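Local coordinates for protein LIN-41 (Caenorhabditis elegans, PDB 4UMG) that controls the onset of developmental plasticity as a TRIM-NHL protein, and is represented here by its filamin domain, at residues Y29-L32 with D38-S41; L99-S104 with T125-R130. All coordinates share one frame; numbering follows the deposited sequence.

Interaction 1 (Y29-L32 with D38-S41)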
loop_
_atom_site.group_PDB
_atom_site.type_symbol
_atom_site.label_atom_id
_atom_site.label_comp_id
_atom_site.label_asym_id
_atom_site.label_seq_id
_atom_site.Cartn_x
_atom_site.Cartn_y
_atom_site.Cartn_z
ATOM N N TYR A 29 1.275 1.406 -5.975
ATOM C CA TYR A 29 1.972 2.685 -5.874
ATOM C C TYR A 29 1.192 3.622 -4.988
ATOM O O TYR A 29 -0.028 3.679 -5.102
ATOM C CB TYR A 29 2.178 3.307 -7.257
ATOM C CG TYR A 29 3.158 2.525 -8.093
ATOM C CD1 TYR A 29 4.528 2.648 -7.890
ATOM C CD2 TYR A 29 2.717 1.612 -9.046
ATOM C CE1 TYR A 29 5.439 1.950 -8.676
ATOM C CE2 TYR A 29 3.621 0.877 -9.812
ATOM C CZ TYR A 29 4.981 1.044 -9.616
ATOM O OH TYR A 29 5.887 0.344 -10.378
ATOM N N VAL A 30 1.890 4.291 -4.051
ATOM C CA VAL A 30 1.312 5.232 -3.079
ATOM C C VAL A 30 1.917 6.629 -3.276
ATOM O O VAL A 30 3.132 6.775 -3.403
ATOM C CB VAL A 30 1.478 4.710 -1.627
ATOM C CG1 VAL A 30 0.908 5.689 -0.602
ATOM C CG2 VAL A 30 0.834 3.334 -1.462
ATOM N N GLN A 31 1.058 7.643 -3.376
ATOM C CA GLN A 31 1.509 9.004 -3.584
ATOM C C GLN A 31 1.495 9.685 -2.231
ATOM O O GLN A 31 0.429 9.799 -1.631
ATOM C CB GLN A 31 0.529 9.696 -4.543
ATOM C CG GLN A 31 0.935 11.082 -4.986
ATOM C CD GLN A 31 2.177 11.091 -5.822
ATOM O OE1 GLN A 31 3.292 11.228 -5.304
ATOM N NE2 GLN A 31 2.003 11.060 -7.139
ATOM N N LEU A 32 2.673 10.080 -1.730
ATOM C CA LEU A 32 2.779 10.770 -0.447
ATOM C C LEU A 32 2.750 12.269 -0.696
ATOM O O LEU A 32 3.448 12.788 -1.581
ATOM C CB LEU A 32 4.067 10.398 0.288
ATOM C CG LEU A 32 4.285 8.898 0.620
ATOM C CD1 LEU A 32 5.646 8.677 1.205
ATOM C CD2 LEU A 32 3.235 8.365 1.615
ATOM N N ASP A 38 1.240 19.117 -1.385
ATOM C CA ASP A 38 2.388 19.047 -2.308
ATOM C C ASP A 38 3.007 17.657 -2.271
ATOM O O ASP A 38 3.131 17.073 -1.208
ATOM C CB ASP A 38 3.469 20.075 -1.928
ATOM C CG ASP A 38 3.091 21.530 -2.172
ATOM O OD1 ASP A 38 2.631 21.844 -3.288
ATOM O OD2 ASP A 38 3.320 22.352 -1.278
ATOM N N LEU A 39 3.485 17.156 -3.417
ATOM C CA LEU A 39 4.125 15.826 -3.415
ATOM C C LEU A 39 5.441 15.928 -2.649
ATOM O O LEU A 39 6.084 16.981 -2.735
ATOM C CB LEU A 39 4.434 15.359 -4.863
ATOM C CG LEU A 39 3.276 15.292 -5.855
ATOM C CD1 LEU A 39 3.753 14.861 -7.200
ATOM C CD2 LEU A 39 2.265 14.322 -5.427
ATOM N N LEU A 40 5.847 14.862 -1.894
ATOM C CA LEU A 40 7.125 14.926 -1.177
ATOM C C LEU A 40 8.277 15.107 -2.158
ATOM O O LEU A 40 8.207 14.578 -3.263
ATOM C CB LEU A 40 7.365 13.703 -0.291
ATOM C CG LEU A 40 6.492 13.528 0.940
ATOM C CD1 LEU A 40 6.986 12.359 1.764
ATOM C CD2 LEU A 40 6.477 14.780 1.806
ATOM N N SER A 41 9.309 15.883 -1.762
ATOM C CA SER A 41 10.509 16.223 -2.548
ATOM C C SER A 41 10.170 17.013 -3.816
ATOM O O SER A 41 10.506 18.192 -3.916
ATOM C CB SER A 41 11.343 14.983 -2.872
ATOM O OG SER A 41 12.422 15.273 -3.746
#
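Leu39 lays its CD2 methyl over the flat face of the Gln31 side-chain amide. The methyl stands nearly straight above the amide carbon, with Leu39 CD2 3.3 Å from Gln31 CD. Leu39 CD2 is equally close to Gln31 OE1, 3.3 Å, and a little further from Gln31 NE2, 3.7 Å. The Gln31 chain leaves the backbone with CG anti to N, then bends at chi2 (66°), which brings the amide beneath the leucine; chi3 (-91°) turns its face to the methyl. Leu39 also touches Arg33 and Asn94.

An apolar pair forms between Leu32 and Leu40. The CD1 methyl of Leu40 rests against the start of the Leu32 side chain, 3.8 Å from Leu32 CB, and the two chains meet at a slant. Leu32 continues onto Val115, while Leu40 also touches Pro5.

The backbones are joined by one hydrogen bond, from Leu40 N to Leu32 O at 3.2 Å. It is fairly straight at the hydrogen, 159°, but the donor lies above the carbonyl plane. It ties the loop back to Leu32, beside strand 26-31 and eight residues earlier in the chain. Asp34 takes a further bond from Asp38 N within the same turn.

This is a surface contact at one end of the filamin repeat. Its one polar bond fixes the loop backbone, and dispersion does the rest, methyl on amide at Leu39 and leucine on leucine at Leu40. The Gln31 amide meets Leu39 through its face, which leaves the in-plane directions of its polar atoms clear of this methyl.

Interaction 2 (L99-S104 with T125-R130)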
loop_
_atom_site.group_PDB
_atom_site.type_symbol
_atom_site.label_atom_id
_atom_site.label_comp_id
_atom_site.label_asym_id
_atom_site.label_seq_id
_atom_site.Cartn_x
_atom_site.Cartn_y
_atom_site.Cartn_z
ATOM N N LEU A 99 4.979 -0.427 -3.217
ATOM C CA LEU A 99 4.775 -1.462 -2.225
ATOM C C LEU A 99 4.673 -2.781 -2.962
ATOM O O LEU A 99 3.877 -2.892 -3.891
ATOM C CB LEU A 99 3.471 -1.220 -1.476
ATOM C CG LEU A 99 3.371 0.097 -0.695
ATOM C CD1 LEU A 99 2.079 0.130 0.091
ATOM C CD2 LEU A 99 4.519 0.264 0.289
ATOM N N SER A 100 5.542 -3.729 -2.639
ATOM C CA SER A 100 5.555 -5.009 -3.332
ATOM C C SER A 100 5.266 -6.149 -2.393
ATOM O O SER A 100 5.750 -6.159 -1.263
ATOM C CB SER A 100 6.906 -5.238 -4.023
ATOM O OG SER A 100 7.008 -4.356 -5.122
ATOM N N TYR A 101 4.425 -7.091 -2.833
ATOM C CA TYR A 101 4.108 -8.256 -2.033
ATOM C C TYR A 101 3.829 -9.471 -2.912
ATOM O O TYR A 101 3.557 -9.333 -4.105
ATOM C CB TYR A 101 2.949 -7.961 -1.047
ATOM C CG TYR A 101 1.598 -7.901 -1.719
ATOM C CD1 TYR A 101 1.176 -6.748 -2.385
ATOM C CD2 TYR A 101 0.710 -8.973 -1.643
ATOM C CE1 TYR A 101 -0.085 -6.677 -2.979
ATOM C CE2 TYR A 101 -0.516 -8.942 -2.298
ATOM C CZ TYR A 101 -0.915 -7.788 -2.958
ATOM O OH TYR A 101 -2.132 -7.729 -3.582
ATOM N N TYR A 102 3.883 -10.667 -2.324
ATOM C CA TYR A 102 3.680 -11.921 -3.075
ATOM C C TYR A 102 2.525 -12.691 -2.445
ATOM O O TYR A 102 2.693 -13.259 -1.359
ATOM C CB TYR A 102 4.951 -12.740 -3.018
ATOM C CG TYR A 102 4.915 -14.001 -3.845
ATOM C CD1 TYR A 102 5.288 -13.989 -5.186
ATOM C CD2 TYR A 102 4.595 -15.227 -3.267
ATOM C CE1 TYR A 102 5.301 -15.158 -5.940
ATOM C CE2 TYR A 102 4.664 -16.415 -4.002
ATOM C CZ TYR A 102 5.030 -16.371 -5.338
ATOM O OH TYR A 102 5.065 -17.518 -6.095
ATOM N N PRO A 103 1.325 -12.649 -3.071
ATOM C CA PRO A 103 0.175 -13.360 -2.498
ATOM C C PRO A 103 0.235 -14.839 -2.863
ATOM O O PRO A 103 0.022 -15.178 -4.026
ATOM C CB PRO A 103 -1.027 -12.650 -3.111
ATOM C CG PRO A 103 -0.516 -12.065 -4.399
ATOM C CD PRO A 103 0.977 -11.978 -4.341
ATOM N N SER A 104 0.537 -15.710 -1.879
ATOM C CA SER A 104 0.710 -17.152 -2.161
ATOM C C SER A 104 -0.604 -17.910 -2.323
ATOM O O SER A 104 -0.637 -18.973 -2.943
ATOM C CB SER A 104 1.573 -17.802 -1.083
ATOM O OG SER A 104 0.849 -18.020 0.118
ATOM N N THR A 125 -8.157 -1.464 3.482
ATOM C CA THR A 125 -8.983 -1.870 2.373
ATOM C C THR A 125 -8.743 -3.356 1.993
ATOM O O THR A 125 -7.818 -3.988 2.501
ATOM C CB THR A 125 -8.713 -0.907 1.201
ATOM O OG1 THR A 125 -9.606 -1.231 0.143
ATOM C CG2 THR A 125 -7.242 -0.942 0.732
ATOM N N THR A 126 -9.592 -3.875 1.101
ATOM C CA THR A 126 -9.571 -5.247 0.625
ATOM C C THR A 126 -8.892 -5.307 -0.716
ATOM O O THR A 126 -9.008 -4.365 -1.506
ATOM C CB THR A 126 -11.035 -5.772 0.569
ATOM O OG1 THR A 126 -11.535 -5.923 1.914
ATOM C CG2 THR A 126 -11.209 -7.091 -0.200
ATOM N N MET A 127 -8.198 -6.440 -0.971
ATOM C CA MET A 127 -7.630 -6.787 -2.274
ATOM C C MET A 127 -8.044 -8.213 -2.545
ATOM O O MET A 127 -7.875 -9.071 -1.686
ATOM C CB MET A 127 -6.109 -6.638 -2.341
ATOM C CG MET A 127 -5.611 -5.286 -1.836
ATOM S SD MET A 127 -3.813 -5.132 -1.841
ATOM C CE MET A 127 -3.325 -6.407 -0.670
ATOM N N ASP A 128 -8.648 -8.450 -3.724
ATOM C CA ASP A 128 -9.126 -9.774 -4.099
ATOM C C ASP A 128 -8.102 -10.434 -4.982
ATOM O O ASP A 128 -7.853 -9.965 -6.092
ATOM C CB ASP A 128 -10.486 -9.675 -4.797
ATOM C CG ASP A 128 -11.564 -9.244 -3.828
ATOM O OD1 ASP A 128 -11.701 -9.894 -2.775
ATOM O OD2 ASP A 128 -12.205 -8.202 -4.076
ATOM N N ILE A 129 -7.494 -11.511 -4.478
ATOM C CA ILE A 129 -6.482 -12.279 -5.235
ATOM C C ILE A 129 -7.153 -13.510 -5.833
ATOM O O ILE A 129 -7.739 -14.330 -5.116
ATOM C CB ILE A 129 -5.286 -12.652 -4.321
ATOM C CG1 ILE A 129 -4.555 -11.374 -3.811
ATOM C CG2 ILE A 129 -4.326 -13.703 -4.939
ATOM C CD1 ILE A 129 -3.719 -10.683 -4.662
ATOM N N ARG A 130 -7.014 -13.653 -7.151
ATOM C CA ARG A 130 -7.611 -14.755 -7.896
ATOM C C ARG A 130 -6.515 -15.672 -8.472
ATOM O O ARG A 130 -5.381 -15.231 -8.656
ATOM C CB ARG A 130 -8.528 -14.185 -9.011
ATOM C CG ARG A 130 -7.804 -13.805 -10.311
ATOM C CD ARG A 130 -8.678 -13.102 -11.330
ATOM N NE ARG A 130 -8.628 -11.650 -11.162
ATOM C CZ ARG A 130 -7.835 -10.836 -11.853
ATOM N NH1 ARG A 130 -7.029 -11.320 -12.788
ATOM N NH2 ARG A 130 -7.853 -9.531 -11.623
#
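Tyr101 and Met127 form a Met-aromatic contact between strands 96-101 and 118-130. Met127 SD lies 5.0 Å from the centroid of the Tyr101 ring, 52° off the ring normal, so the sulfur comes in obliquely. The CE methyl is the closer group. It touches the phenol end, with Met127 CE 3.6 Å from Tyr101 CZ and 3.4 Å from Tyr101 OH. The thioether bends at chi3 (-63°), which folds this methyl back to the ring.

The remaining contacts are van der Waals packing round Ile129. Its CD1 methyl stands at the edge of the Tyr101 ring, near the ring plane, and reaches the hydroxyl: Ile129 CD1 is 3.5 Å from Tyr101 OH. The same methyl presses on Pro103, where Ile129 CD1 to Pro103 CG is 3.5 Å, tighter than usual for two carbons. Ile129 CG2 adds a looser touch on Pro103 CB, at 3.9 Å. The proline and isoleucine side chains meet at about a right angle.

Tyr101 holds CG between its backbone N and carbonyl carbon (chi1 75°), and the ring extends across the interior to the other strand. With an alanine here, Met127 CE and Ile129 CD1 are likely to lose the phenol end they pack on, and a gap would probably open between the segments.

Ala20 also touches both Tyr101 and Ile129, and Tyr109 lies against Pro103 and Ile129. All four residues of the contact are buried, in the interior of the Ig-like beta sandwich of a filamin repeat. Dispersion and shape fit join strand 118-130 here to strand 96-101 and to the loop that follows it. Methyl groups of Met127 and Ile129 both touch the tyrosine oxygen, so carbon meets it on the approaches they take and any hydrogen bond must use another direction.

Interactions 1 and 2 lie on opposite sides of the chain's centre, with their own centres about 22 Å apart. They are linked through one sheet. Strands 26-31 and 96-101 are antiparallel neighbours, and Val30 bonds through its backbone to Val97, as Leu99 does to Ile28. The segments also touch directly, with Val30 CG2 3.8 Å from Leu99 CD1; both side chains pack on Ile113. Along the chain the two contacts come in series. Interaction 1 bonds a surface loop back to Leu32, while interaction 2 joins strands through the buried interior. Neither is built round a ligand; both are packing within the filamin domain.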